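PDB 3HL1: ferritin like protein from Caulobacter vibrioides, which is of uncertain precise function but belongs to the ferritin-like family and probably binds metal within its helical bundle. Local coordinates for residues Q53-H57 against H233-F237; M155-R159 against G188-F192; Y250-P256 against W308-V313; R268-F273 against K299-I304. Residue numbers count along the deposited sequence, not the author numbering.

Overall arrangement
The four contacts illustrate how a helical protein changes its chemistry with depth. Contact 1 is a buried polar cluster, centred about 8 Å from the chain centre, where helices 42-67 and 233-242 meet mainly through a Gln-His hydrogen bond beside Glu54 and His57. Contact 4, centred about 18 Å out, is also buried but is direct helix-helix packing with an apolar seam and a charged margin. Contacts 2 and 3 are partly buried, lie at opposite ends of the molecule with centres about 47 Å apart, and join chain turns by salt bridge, ring packing and backbone bonds. Contacts 3 and 4 share helix 292-309; contact 4 is nested within contact 3, and contact 2 within contact 1.

Contact 1 of 4, residues Q53-H57 against H233-F237; sequences QEMLH and HFQRF
Two helical segments, 53-57 from the middle of helix 42-67 and 233-237 from the start of helix 233-242, run nearly antiparallel (157° between their directions, signed crossing angle -157°). Their axes come no closer than 14.5 Å, and the nearest CA atoms, those of Gln53 and His233, are 9.1 Å apart, so long side chains must span the gap. The direct hydrogen bond runs from His233 NE2 to Gln53 OE1 at 2.5 Å; Gln53 is extended (chi1 m, chi2 t) and His233 has chi1 m. Arg236 NH2 lies 4.2 Å from Gln53 OE1, while its NE bonds to Trp231 O. Glu54 (m, m) folds its carboxylate to the edge of the imidazole, with OE2 3.2 Å from His233 CE1, and OE1 is hydrogen-bonded to Thr25. The rings of His57 (chi1 m) and His233 are near parallel (16°) but slid apart, centroids 5.9 Å apart, and barely overlap. His57 is held by Gln205 and Glu22. Glu54 and His57 form an ExxH sequence like that of diiron ferritin-like proteins, consistent with a metal-site pocket; an unidentified molecule, probably from the crystallisation liquor, hydrogen-bonds to Glu54 OE2 and weakly to His57 ND1. His233 ND1 also bonds to Glu122, so the imidazole bridges an amide and a carboxylate, which is consistent with a protonated, positively charged ring.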
loop_
_atom_site.group_PDB
_atom_site.type_symbol
_atom_site.label_atom_id
_atom_site.label_comp_id
_atom_site.label_asym_id
_atom_site.label_seq_id
_atom_site.Cartn_x
_atom_site.Cartn_y
_atom_site.Cartn_z
ATOM N N GLN A 53 0.406 8.034 -3.896
ATOM C CA GLN A 53 1.099 7.056 -4.729
ATOM C C GLN A 53 0.733 5.619 -4.380
ATOM O O GLN A 53 0.615 4.763 -5.275
ATOM C CB GLN A 53 2.603 7.248 -4.665
ATOM C CG GLN A 53 2.986 8.587 -5.245
ATOM C CD GLN A 53 4.467 8.701 -5.515
ATOM O OE1 GLN A 53 5.297 8.109 -4.815
ATOM N NE2 GLN A 53 4.804 9.455 -6.539
ATOM N N GLU A 54 0.522 5.334 -3.106
ATOM C CA GLU A 54 0.090 3.965 -2.736
ATOM C C GLU A 54 -1.247 3.632 -3.353
ATOM O O GLU A 54 -1.446 2.519 -3.799
ATOM C CB GLU A 54 0.027 3.777 -1.207
ATOM C CG GLU A 54 1.361 3.819 -0.530
ATOM C CD GLU A 54 2.280 2.674 -1.005
ATOM O OE1 GLU A 54 2.034 1.509 -0.679
ATOM O OE2 GLU A 54 3.241 2.943 -1.713
HETATM N N MSE A 55 -2.174 4.588 -3.344
HETATM C CA MSE A 55 -3.509 4.409 -3.929
HETATM C C MSE A 55 -3.409 4.122 -5.414
HETATM O O MSE A 55 -4.050 3.199 -5.924
HETATM C CB MSE A 55 -4.357 5.659 -3.681
HETATM C CG MSE A 55 -4.732 5.826 -2.217
HETATM SE SE MSE A 55 -5.403 7.626 -1.862
HETATM C CE MSE A 55 -5.537 7.505 -0.025
ATOM N N LEU A 56 -2.581 4.896 -6.100
ATOM C CA LEU A 56 -2.243 4.629 -7.487
ATOM C C LEU A 56 -1.684 3.213 -7.666
ATOM O O LEU A 56 -2.102 2.525 -8.598
ATOM C CB LEU A 56 -1.257 5.685 -8.044
ATOM C CG LEU A 56 -0.696 5.342 -9.425
ATOM C CD1 LEU A 56 -1.840 5.464 -10.429
ATOM C CD2 LEU A 56 0.539 6.150 -9.845
ATOM N N HIS A 57 -0.783 2.767 -6.775
ATOM C CA HIS A 57 -0.230 1.427 -6.883
ATOM C C HIS A 57 -1.330 0.398 -6.835
ATOM O O HIS A 57 -1.297 -0.563 -7.617
ATOM C CB HIS A 57 0.833 1.101 -5.827
ATOM C CG HIS A 57 2.033 1.984 -5.877
ATOM N ND1 HIS A 57 3.003 1.970 -4.893
ATOM C CD2 HIS A 57 2.380 2.959 -6.744
ATOM C CE1 HIS A 57 3.904 2.895 -5.175
ATOM N NE2 HIS A 57 3.550 3.512 -6.286
ATOM N N HIS A 233 9.815 6.671 -1.953
ATOM C CA HIS A 233 9.220 6.623 -0.605
ATOM C C HIS A 233 10.291 6.316 0.467
ATOM O O HIS A 233 10.335 6.930 1.558
ATOM C CB HIS A 233 8.112 5.566 -0.546
ATOM C CG HIS A 233 6.899 5.899 -1.364
ATOM N ND1 HIS A 233 5.758 5.113 -1.357
ATOM C CD2 HIS A 233 6.653 6.914 -2.233
ATOM C CE1 HIS A 233 4.857 5.642 -2.164
ATOM N NE2 HIS A 233 5.385 6.717 -2.738
ATOM N N PHE A 234 11.174 5.367 0.156
ATOM C CA PHE A 234 12.215 5.003 1.115
ATOM C C PHE A 234 13.027 6.238 1.487
ATOM O O PHE A 234 13.156 6.585 2.668
ATOM C CB PHE A 234 13.148 3.920 0.583
ATOM C CG PHE A 234 14.182 3.526 1.582
ATOM C CD1 PHE A 234 13.809 2.857 2.753
ATOM C CD2 PHE A 234 15.509 3.862 1.414
ATOM C CE1 PHE A 234 14.737 2.518 3.710
ATOM C CE2 PHE A 234 16.431 3.510 2.370
ATOM C CZ PHE A 234 16.045 2.839 3.521
ATOM N N GLN A 235 13.550 6.919 0.476
ATOM C CA GLN A 235 14.365 8.105 0.721
ATOM C C GLN A 235 13.589 9.182 1.505
ATOM O O GLN A 235 14.087 9.712 2.494
ATOM C CB GLN A 235 14.910 8.612 -0.610
ATOM C CG GLN A 235 16.141 7.808 -1.107
ATOM C CD GLN A 235 15.823 6.673 -2.119
ATOM O OE1 GLN A 235 14.939 5.830 -1.902
ATOM N NE2 GLN A 235 16.588 6.645 -3.222
ATOM N N ARG A 236 12.364 9.467 1.090
ATOM C CA ARG A 236 11.477 10.401 1.803
ATOM C C ARG A 236 11.381 10.105 3.295
ATOM O O ARG A 236 11.495 11.000 4.133
ATOM C CB ARG A 236 10.031 10.271 1.280
ATOM C CG ARG A 236 9.731 10.838 -0.073
ATOM C CD ARG A 236 8.271 10.490 -0.370
ATOM N NE ARG A 236 7.934 10.669 -1.772
ATOM C CZ ARG A 236 7.210 11.666 -2.258
ATOM N NH1 ARG A 236 6.695 12.602 -1.465
ATOM N NH2 ARG A 236 6.988 11.713 -3.563
ATOM N N PHE A 237 11.111 8.833 3.610
ATOM C CA PHE A 237 10.881 8.382 4.978
ATOM C C PHE A 237 12.161 8.343 5.787
ATOM O O PHE A 237 12.142 8.682 6.948
ATOM C CB PHE A 237 10.145 7.018 5.021
ATOM C CG PHE A 237 8.767 7.023 4.314
ATOM C CD1 PHE A 237 8.029 8.200 4.159
ATOM C CD2 PHE A 237 8.211 5.823 3.817
ATOM C CE1 PHE A 237 6.788 8.187 3.516
ATOM C CE2 PHE A 237 6.994 5.816 3.170
ATOM C CZ PHE A 237 6.270 6.985 3.025
#

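Contact 2 of 4, residues M155-R159 against G188-F192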
loop_
_atom_site.group_PDB
_atom_site.type_symbol
_atom_site.label_atom_id
_atom_site.label_comp_id
_atom_site.label_asym_id
_atom_site.label_seq_id
_atom_site.Cartn_x
_atom_site.Cartn_y
_atom_site.Cartn_z
HETATM N N MSE A 155 4.150 -13.230 -14.613
HETATM C CA MSE A 155 3.515 -12.412 -15.632
HETATM C C MSE A 155 4.065 -12.721 -17.034
HETATM O O MSE A 155 3.319 -12.812 -18.009
HETATM C CB MSE A 155 3.738 -10.927 -15.309
HETATM C CG MSE A 155 2.829 -10.406 -14.231
HETATM SE SE MSE A 155 3.397 -8.613 -13.641
HETATM C CE MSE A 155 3.142 -7.609 -15.280
ATOM N N GLU A 156 5.366 -12.886 -17.127
ATOM C CA GLU A 156 5.968 -13.222 -18.399
ATOM C C GLU A 156 5.575 -14.593 -18.888
ATOM O O GLU A 156 5.234 -14.780 -20.049
ATOM C CB GLU A 156 7.481 -13.170 -18.293
ATOM C CG GLU A 156 8.140 -12.991 -19.640
ATOM C CD GLU A 156 9.085 -14.056 -19.955
ATOM O OE1 GLU A 156 8.616 -15.211 -20.059
ATOM O OE2 GLU A 156 10.289 -13.736 -20.123
ATOM N N GLN A 157 5.653 -15.581 -18.012
ATOM C CA GLN A 157 5.339 -16.943 -18.381
ATOM C C GLN A 157 3.910 -17.102 -18.786
ATOM O O GLN A 157 3.609 -17.909 -19.680
ATOM C CB GLN A 157 5.598 -17.900 -17.222
ATOM C CG GLN A 157 7.089 -18.025 -16.854
ATOM C CD GLN A 157 7.346 -18.988 -15.711
ATOM O OE1 GLN A 157 6.484 -19.775 -15.344
ATOM N NE2 GLN A 157 8.546 -18.945 -15.161
ATOM N N LEU A 158 3.020 -16.342 -18.129
ATOM C CA LEU A 158 1.597 -16.449 -18.371
ATOM C C LEU A 158 0.996 -15.314 -19.225
ATOM O O LEU A 158 -0.215 -15.104 -19.220
ATOM C CB LEU A 158 0.881 -16.562 -17.008
ATOM C CG LEU A 158 1.208 -17.846 -16.219
ATOM C CD1 LEU A 158 0.941 -17.718 -14.752
ATOM C CD2 LEU A 158 0.520 -19.102 -16.764
ATOM N N ARG A 159 1.838 -14.614 -19.977
ATOM C CA ARG A 159 1.409 -13.514 -20.846
ATOM C C ARG A 159 0.373 -13.862 -21.939
ATOM O O ARG A 159 -0.343 -12.983 -22.415
ATOM C CB ARG A 159 2.605 -12.868 -21.492
ATOM C CG ARG A 159 3.364 -13.785 -22.489
ATOM C CD ARG A 159 4.705 -13.135 -22.802
ATOM N NE ARG A 159 5.427 -13.863 -23.825
ATOM C CZ ARG A 159 6.221 -14.909 -23.620
ATOM N NH1 ARG A 159 6.456 -15.407 -22.421
ATOM N NH2 ARG A 159 6.808 -15.475 -24.660
ATOM N N GLY A 188 -2.088 -10.149 -25.207
ATOM C CA GLY A 188 -0.932 -10.996 -25.389
ATOM C C GLY A 188 0.348 -10.286 -25.047
ATOM O O GLY A 188 0.375 -9.567 -24.074
ATOM N N ASP A 189 1.387 -10.458 -25.864
ATOM C CA ASP A 189 2.748 -9.918 -25.564
ATOM C C ASP A 189 2.792 -8.416 -25.408
ATOM O O ASP A 189 3.496 -7.927 -24.519
ATOM C CB ASP A 189 3.779 -10.286 -26.657
ATOM C CG ASP A 189 4.195 -11.754 -26.636
ATOM O OD1 ASP A 189 3.645 -12.544 -25.850
ATOM O OD2 ASP A 189 5.082 -12.126 -27.437
ATOM N N ALA A 190 2.097 -7.688 -26.292
ATOM C CA ALA A 190 2.006 -6.216 -26.210
ATOM C C ALA A 190 1.411 -5.757 -24.868
ATOM O O ALA A 190 1.918 -4.815 -24.255
ATOM C CB ALA A 190 1.176 -5.661 -27.365
ATOM N N GLY A 191 0.319 -6.405 -24.412
ATOM C CA GLY A 191 -0.286 -6.036 -23.126
ATOM C C GLY A 191 0.604 -6.420 -21.975
ATOM O O GLY A 191 0.650 -5.751 -20.946
ATOM N N PHE A 192 1.326 -7.523 -22.130
ATOM C CA PHE A 192 2.301 -7.900 -21.127
ATOM C C PHE A 192 3.373 -6.806 -20.987
ATOM O O PHE A 192 3.743 -6.432 -19.879
ATOM C CB PHE A 192 2.960 -9.249 -21.429
ATOM C CG PHE A 192 4.271 -9.436 -20.721
ATOM C CD1 PHE A 192 4.330 -9.553 -19.341
ATOM C CD2 PHE A 192 5.454 -9.455 -21.423
ATOM C CE1 PHE A 192 5.538 -9.714 -18.690
ATOM C CE2 PHE A 192 6.662 -9.597 -20.771
ATOM C CZ PHE A 192 6.704 -9.749 -19.420
HETATM O O HOH W 1 6.218 -14.367 -27.521
#
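Helix 144-157 ends within the first segment: Leu158 is the first residue to leave helical phi/psi, and the turn that follows brings Arg159 alongside the N-terminal part of helix 188-207. The CA atoms of Arg159 and Phe192 are the nearest across the pair, 5.7 Å apart. Gly188 has a positive phi (54°), which favours glycine, and its CA lies 3.6 Å from Arg159 O. The apolar half belongs to Phe192, whose ring reaches back to the last helical turn: CE1 is 4.0 Å from Met155 CB and CZ 3.6 Å from Glu156 CG, while Phe192 CB meets Arg159 CB at 3.6 Å. Outside this lies a salt-bridge network. Arg159 NE pairs with Asp189 OD1 at 3.0 Å, a salt bridge whose hydrogen bond is weak, and NH1 turns back, hydrogen-bonding to Glu156 O at 2.7 Å and forming a salt bridge with Glu156 OE1 at 3.2 Å. Water 1 links Arg159 NH2 (3.1 Å) to Asp189 OD2 (2.5 Å). A helix end is thus fastened to the next helix of the ferritin-like fold across a linker without helix or strand. Met155 rests on Ala195 and Val199, farther along helix 188-207.

Contact 3 of 4, residues Y250-P256 against W308-V313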
loop_
_atom_site.group_PDB
_atom_site.type_symbol
_atom_site.label_atom_id
_atom_site.label_comp_id
_atom_site.label_asym_id
_atom_site.label_seq_id
_atom_site.Cartn_x
_atom_site.Cartn_y
_atom_site.Cartn_z
ATOM N N TYR A 250 -1.020 14.894 17.405
ATOM C CA TYR A 250 -2.104 14.622 18.277
ATOM C C TYR A 250 -1.761 13.416 19.117
ATOM O O TYR A 250 -0.989 12.542 18.745
ATOM C CB TYR A 250 -3.403 14.335 17.532
ATOM C CG TYR A 250 -3.901 15.478 16.760
ATOM C CD1 TYR A 250 -4.515 16.560 17.407
ATOM C CD2 TYR A 250 -3.753 15.520 15.375
ATOM C CE1 TYR A 250 -4.984 17.673 16.675
ATOM C CE2 TYR A 250 -4.191 16.623 14.652
ATOM C CZ TYR A 250 -4.799 17.697 15.318
ATOM O OH TYR A 250 -5.243 18.758 14.550
ATOM N N THR A 251 -2.353 13.412 20.288
ATOM C CA THR A 251 -2.209 12.348 21.236
ATOM C C THR A 251 -3.510 11.524 21.194
ATOM O O THR A 251 -4.603 12.048 20.957
ATOM C CB THR A 251 -1.922 12.989 22.631
ATOM O OG1 THR A 251 -1.429 11.988 23.508
ATOM C CG2 THR A 251 -3.183 13.604 23.172
ATOM N N GLY A 252 -3.406 10.215 21.362
ATOM C CA GLY A 252 -4.594 9.394 21.342
ATOM C C GLY A 252 -4.380 8.061 21.947
ATOM O O GLY A 252 -3.246 7.605 22.053
ATOM N N VAL A 253 -5.477 7.441 22.357
ATOM C CA VAL A 253 -5.466 6.085 22.866
ATOM C C VAL A 253 -6.110 5.167 21.871
ATOM O O VAL A 253 -7.036 5.543 21.159
ATOM C CB VAL A 253 -6.217 5.943 24.220
ATOM C CG1 VAL A 253 -5.498 6.714 25.305
ATOM C CG2 VAL A 253 -7.644 6.413 24.107
ATOM N N THR A 254 -5.660 3.924 21.862
ATOM C CA THR A 254 -6.147 2.954 20.920
ATOM C C THR A 254 -7.573 2.511 21.296
ATOM O O THR A 254 -8.363 2.148 20.432
ATOM C CB THR A 254 -5.112 1.743 20.824
ATOM O OG1 THR A 254 -5.040 1.073 22.085
ATOM C CG2 THR A 254 -3.720 2.242 20.517
ATOM N N ASP A 255 -7.908 2.547 22.585
ATOM C CA ASP A 255 -9.193 2.021 23.060
ATOM C C ASP A 255 -9.881 3.050 23.921
ATOM O O ASP A 255 -9.857 2.977 25.162
ATOM C CB ASP A 255 -9.044 0.694 23.812
ATOM C CG ASP A 255 -8.676 -0.456 22.896
ATOM O OD1 ASP A 255 -7.467 -0.783 22.780
ATOM O OD2 ASP A 255 -9.595 -1.026 22.264
ATOM N N PRO A 256 -10.507 4.046 23.273
ATOM C CA PRO A 256 -11.236 5.046 24.093
ATOM C C PRO A 256 -12.460 4.373 24.757
ATOM O O PRO A 256 -12.869 3.272 24.349
ATOM C CB PRO A 256 -11.660 6.087 23.071
ATOM C CG PRO A 256 -11.828 5.289 21.784
ATOM C CD PRO A 256 -10.632 4.320 21.829
ATOM N N TRP A 308 -8.177 11.527 15.750
ATOM C CA TRP A 308 -7.051 12.137 16.419
ATOM C C TRP A 308 -7.407 13.359 17.253
ATOM O O TRP A 308 -6.948 13.496 18.407
ATOM C CB TRP A 308 -5.984 12.532 15.394
ATOM C CG TRP A 308 -5.112 11.417 14.957
ATOM C CD1 TRP A 308 -4.897 11.037 13.684
ATOM C CD2 TRP A 308 -4.278 10.612 15.773
ATOM N NE1 TRP A 308 -3.948 10.034 13.637
ATOM C CE2 TRP A 308 -3.575 9.737 14.915
ATOM C CE3 TRP A 308 -4.058 10.518 17.148
ATOM C CZ2 TRP A 308 -2.680 8.798 15.386
ATOM C CZ3 TRP A 308 -3.139 9.583 17.623
ATOM C CH2 TRP A 308 -2.467 8.736 16.753
ATOM N N LYS A 309 -8.190 14.260 16.673
ATOM C CA LYS A 309 -8.645 15.412 17.408
ATOM C C LYS A 309 -9.417 15.052 18.687
ATOM O O LYS A 309 -9.357 15.807 19.654
ATOM C CB LYS A 309 -9.515 16.280 16.534
ATOM C CG LYS A 309 -8.731 17.144 15.552
ATOM C CD LYS A 309 -9.719 17.850 14.629
ATOM C CE LYS A 309 -9.383 19.246 14.270
ATOM N NZ LYS A 309 -7.954 19.614 14.356
ATOM N N LEU A 310 -10.146 13.940 18.678
ATOM C CA LEU A 310 -10.864 13.454 19.856
ATOM C C LEU A 310 -10.041 12.585 20.793
ATOM O O LEU A 310 -10.565 12.088 21.777
ATOM C CB LEU A 310 -12.173 12.752 19.462
ATOM C CG LEU A 310 -13.193 13.682 18.818
ATOM C CD1 LEU A 310 -14.262 12.986 18.020
ATOM C CD2 LEU A 310 -13.806 14.674 19.843
ATOM N N GLY A 311 -8.755 12.404 20.524
ATOM C CA GLY A 311 -7.911 11.578 21.389
ATOM C C GLY A 311 -8.079 10.072 21.197
ATOM O O GLY A 311 -7.778 9.315 22.085
ATOM N N ALA A 312 -8.524 9.646 20.011
ATOM C CA ALA A 312 -8.647 8.242 19.663
ATOM C C ALA A 312 -7.712 7.963 18.471
ATOM O O ALA A 312 -7.778 8.633 17.447
ATOM C CB ALA A 312 -10.067 7.908 19.254
ATOM N N VAL A 313 -6.882 6.942 18.591
ATOM C CA VAL A 313 -6.082 6.511 17.458
ATOM C C VAL A 313 -7.051 5.958 16.412
ATOM O O VAL A 313 -7.915 5.125 16.724
ATOM C CB VAL A 313 -5.064 5.409 17.837
ATOM C CG1 VAL A 313 -4.213 5.047 16.597
ATOM C CG2 VAL A 313 -4.183 5.869 19.039
HETATM O O HOH W 2 -5.879 14.411 20.595
#
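Backbone amides and carbonyls do most of the work where the loop 250-256 runs beside the end of helix 292-309. Val253 is satisfied on both sides: its N donates to Gly311 O at 3.0 Å and its O accepts from Val313 N at 2.9 Å, both nearly straight. Two carbonyl acceptors, Thr251 O and Trp308 O, 3.8 Å apart, are bridged by water 2, which donates to them at 2.7 and 2.6 Å; Trp308 O also accepts from Gly311 N at 3.0 Å. The two Val253 bonds define a single parallel beta bridge, Val253 with Ala312, formed just as the helix terminates in a Schellman motif at Gly311, whose positive phi (78°) suits glycine. CA-H...O contacts add to it: Gly311 CA lies 3.4 Å from Thr251 O, and Gly252 CA 3.3 Å from Gly311 O. Gly252 itself leaves no room for a CB, which would sit 3.0 Å from Trp308 CZ3. Trp308 NE1 donates to Thr31 O of helix 8-35. Tyr250 OH accepts a weak bond from Lys309 NZ (2.8 Å), and the tyrosine CD2 packs on Trp308 CB at 3.7 Å. At the other end, Pro256 CG meets Ala312 CB at 4.0 Å, and Gln266 NE2 of helix 261-283 donates to both Thr254 O and Val313 O.

Contact 4 of 4, residues R268-F273 against K299-I304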
loop_
_atom_site.group_PDB
_atom_site.type_symbol
_atom_site.label_atom_id
_atom_site.label_comp_id
_atom_site.label_asym_id
_atom_site.label_seq_id
_atom_site.Cartn_x
_atom_site.Cartn_y
_atom_site.Cartn_z
ATOM N N ARG A 268 -17.384 5.531 13.172
ATOM C CA ARG A 268 -17.674 6.181 11.894
ATOM C C ARG A 268 -16.601 5.870 10.832
ATOM O O ARG A 268 -16.915 5.585 9.665
ATOM C CB ARG A 268 -17.874 7.656 12.112
ATOM C CG ARG A 268 -17.772 8.430 10.881
ATOM C CD ARG A 268 -17.994 9.875 11.103
ATOM N NE ARG A 268 -18.159 10.408 9.768
ATOM C CZ ARG A 268 -19.308 10.744 9.200
ATOM N NH1 ARG A 268 -20.467 10.709 9.881
ATOM N NH2 ARG A 268 -19.275 11.173 7.935
ATOM N N LEU A 269 -15.347 5.887 11.236
ATOM C CA LEU A 269 -14.266 5.531 10.357
ATOM C C LEU A 269 -14.332 4.082 9.876
ATOM O O LEU A 269 -14.155 3.833 8.716
ATOM C CB LEU A 269 -12.906 5.819 11.017
ATOM C CG LEU A 269 -11.606 5.368 10.301
ATOM C CD1 LEU A 269 -11.631 5.966 8.846
ATOM C CD2 LEU A 269 -10.417 5.839 11.091
ATOM N N ILE A 270 -14.583 3.153 10.786
ATOM C CA ILE A 270 -14.767 1.756 10.442
ATOM C C ILE A 270 -15.883 1.570 9.406
ATOM O O ILE A 270 -15.676 0.916 8.407
ATOM C CB ILE A 270 -15.022 0.934 11.685
ATOM C CG1 ILE A 270 -13.795 0.948 12.608
ATOM C CG2 ILE A 270 -15.395 -0.556 11.342
ATOM C CD1 ILE A 270 -14.090 0.506 14.068
ATOM N N ALA A 271 -17.041 2.186 9.622
ATOM C CA ALA A 271 -18.121 2.120 8.702
ATOM C C ALA A 271 -17.772 2.739 7.329
ATOM O O ALA A 271 -17.988 2.125 6.262
ATOM C CB ALA A 271 -19.356 2.813 9.293
ATOM N N ASP A 272 -17.266 3.970 7.339
ATOM C CA ASP A 272 -16.949 4.663 6.070
ATOM C C ASP A 272 -15.842 3.915 5.297
ATOM O O ASP A 272 -15.908 3.780 4.072
ATOM C CB ASP A 272 -16.509 6.123 6.308
ATOM C CG ASP A 272 -17.641 7.038 6.729
ATOM O OD1 ASP A 272 -18.811 6.645 6.594
ATOM O OD2 ASP A 272 -17.343 8.159 7.236
ATOM N N PHE A 273 -14.866 3.382 6.000
ATOM C CA PHE A 273 -13.801 2.579 5.377
ATOM C C PHE A 273 -14.376 1.314 4.716
ATOM O O PHE A 273 -13.981 1.019 3.599
ATOM C CB PHE A 273 -12.690 2.270 6.351
ATOM C CG PHE A 273 -11.440 1.701 5.711
ATOM C CD1 PHE A 273 -10.682 2.444 4.836
ATOM C CD2 PHE A 273 -11.058 0.385 5.970
ATOM C CE1 PHE A 273 -9.554 1.888 4.272
ATOM C CE2 PHE A 273 -9.934 -0.148 5.387
ATOM C CZ PHE A 273 -9.241 0.596 4.513
ATOM N N LYS A 299 -13.776 12.331 2.608
ATOM C CA LYS A 299 -14.486 12.080 3.817
ATOM C C LYS A 299 -13.706 11.184 4.769
ATOM O O LYS A 299 -13.806 11.355 5.947
ATOM C CB LYS A 299 -15.806 11.400 3.476
ATOM C CG LYS A 299 -16.964 11.638 4.491
ATOM C CD LYS A 299 -17.963 10.440 4.563
ATOM C CE LYS A 299 -17.979 9.552 3.288
ATOM N NZ LYS A 299 -16.873 8.493 3.281
ATOM N N LEU A 300 -12.992 10.199 4.254
ATOM C CA LEU A 300 -12.193 9.276 5.071
ATOM C C LEU A 300 -11.131 10.058 5.793
ATOM O O LEU A 300 -10.864 9.867 6.965
ATOM C CB LEU A 300 -11.542 8.215 4.190
ATOM C CG LEU A 300 -12.417 6.987 3.866
ATOM C CD1 LEU A 300 -11.610 6.042 2.979
ATOM C CD2 LEU A 300 -12.804 6.310 5.157
ATOM N N GLY A 301 -10.541 11.016 5.099
ATOM C CA GLY A 301 -9.502 11.807 5.726
ATOM C C GLY A 301 -10.069 12.671 6.853
ATOM O O GLY A 301 -9.477 12.802 7.931
ATOM N N GLY A 302 -11.237 13.235 6.618
ATOM C CA GLY A 302 -11.939 13.925 7.686
ATOM C C GLY A 302 -12.268 13.031 8.873
ATOM O O GLY A 302 -12.133 13.440 10.043
ATOM N N ASP A 303 -12.679 11.794 8.604
ATOM C CA ASP A 303 -12.906 10.802 9.651
ATOM C C ASP A 303 -11.662 10.440 10.485
ATOM O O ASP A 303 -11.727 10.262 11.718
ATOM C CB ASP A 303 -13.362 9.458 9.043
ATOM C CG ASP A 303 -14.722 9.500 8.431
ATOM O OD1 ASP A 303 -15.477 10.445 8.651
ATOM O OD2 ASP A 303 -15.016 8.585 7.632
ATOM N N ILE A 304 -10.534 10.282 9.802
ATOM C CA ILE A 304 -9.254 9.945 10.447
ATOM C C ILE A 304 -8.782 11.110 11.313
ATOM O O ILE A 304 -8.351 10.953 12.465
ATOM C CB ILE A 304 -8.180 9.568 9.376
ATOM C CG1 ILE A 304 -8.670 8.384 8.572
ATOM C CG2 ILE A 304 -6.844 9.266 10.040
ATOM C CD1 ILE A 304 -7.883 8.117 7.236
HETATM O O HOH W 3 -17.486 5.538 2.550
#
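An antiparallel helix-helix packing closes the C-terminal hairpin of helices 261-283 and 292-309, which lies against helix 8-35 of the ferritin-like bundle. The axes of segments 268-273 and 299-304 approach to 9.4 Å at 160° (signed crossing angle -160°), with Leu269 opposite Asp303 (CA-CA 5.5 Å) and Asp272 opposite Leu300 (6.7 Å). The interface divides into an apolar seam toward helix 8-35 and a charged margin. In the apolar seam Leu269 CD1 touches Leu300 CD2 (3.9 Å) and Ile304 CG1 (3.8 Å), while Phe273 CD1 is 4.2 Å from Leu300 CD1. Phe273 and Ile304 carry the seam on to helix 8-35, against Pro27 and Leu30 respectively, and Phe273 also stacks edge-to-face with Tyr316. The margin is a salt-bridge network of Arg268, Asp272, Lys299 and Asp303. Its firmest link is Arg268 NE to Asp303 OD1, 2.9 Å and well directed; Asp272 OD2 to Lys299 NZ is long, at 4.0 Å. The position of Asp272 OD2 is less sure, because it is modelled too close to Asp303 OD2. Lys299 NZ finds its stronger partner in Gln296 O, one turn earlier in its own helix, and it also donates at 3.1 Å to water 3, which in turn donates to Asp272 O at 2.8 Å.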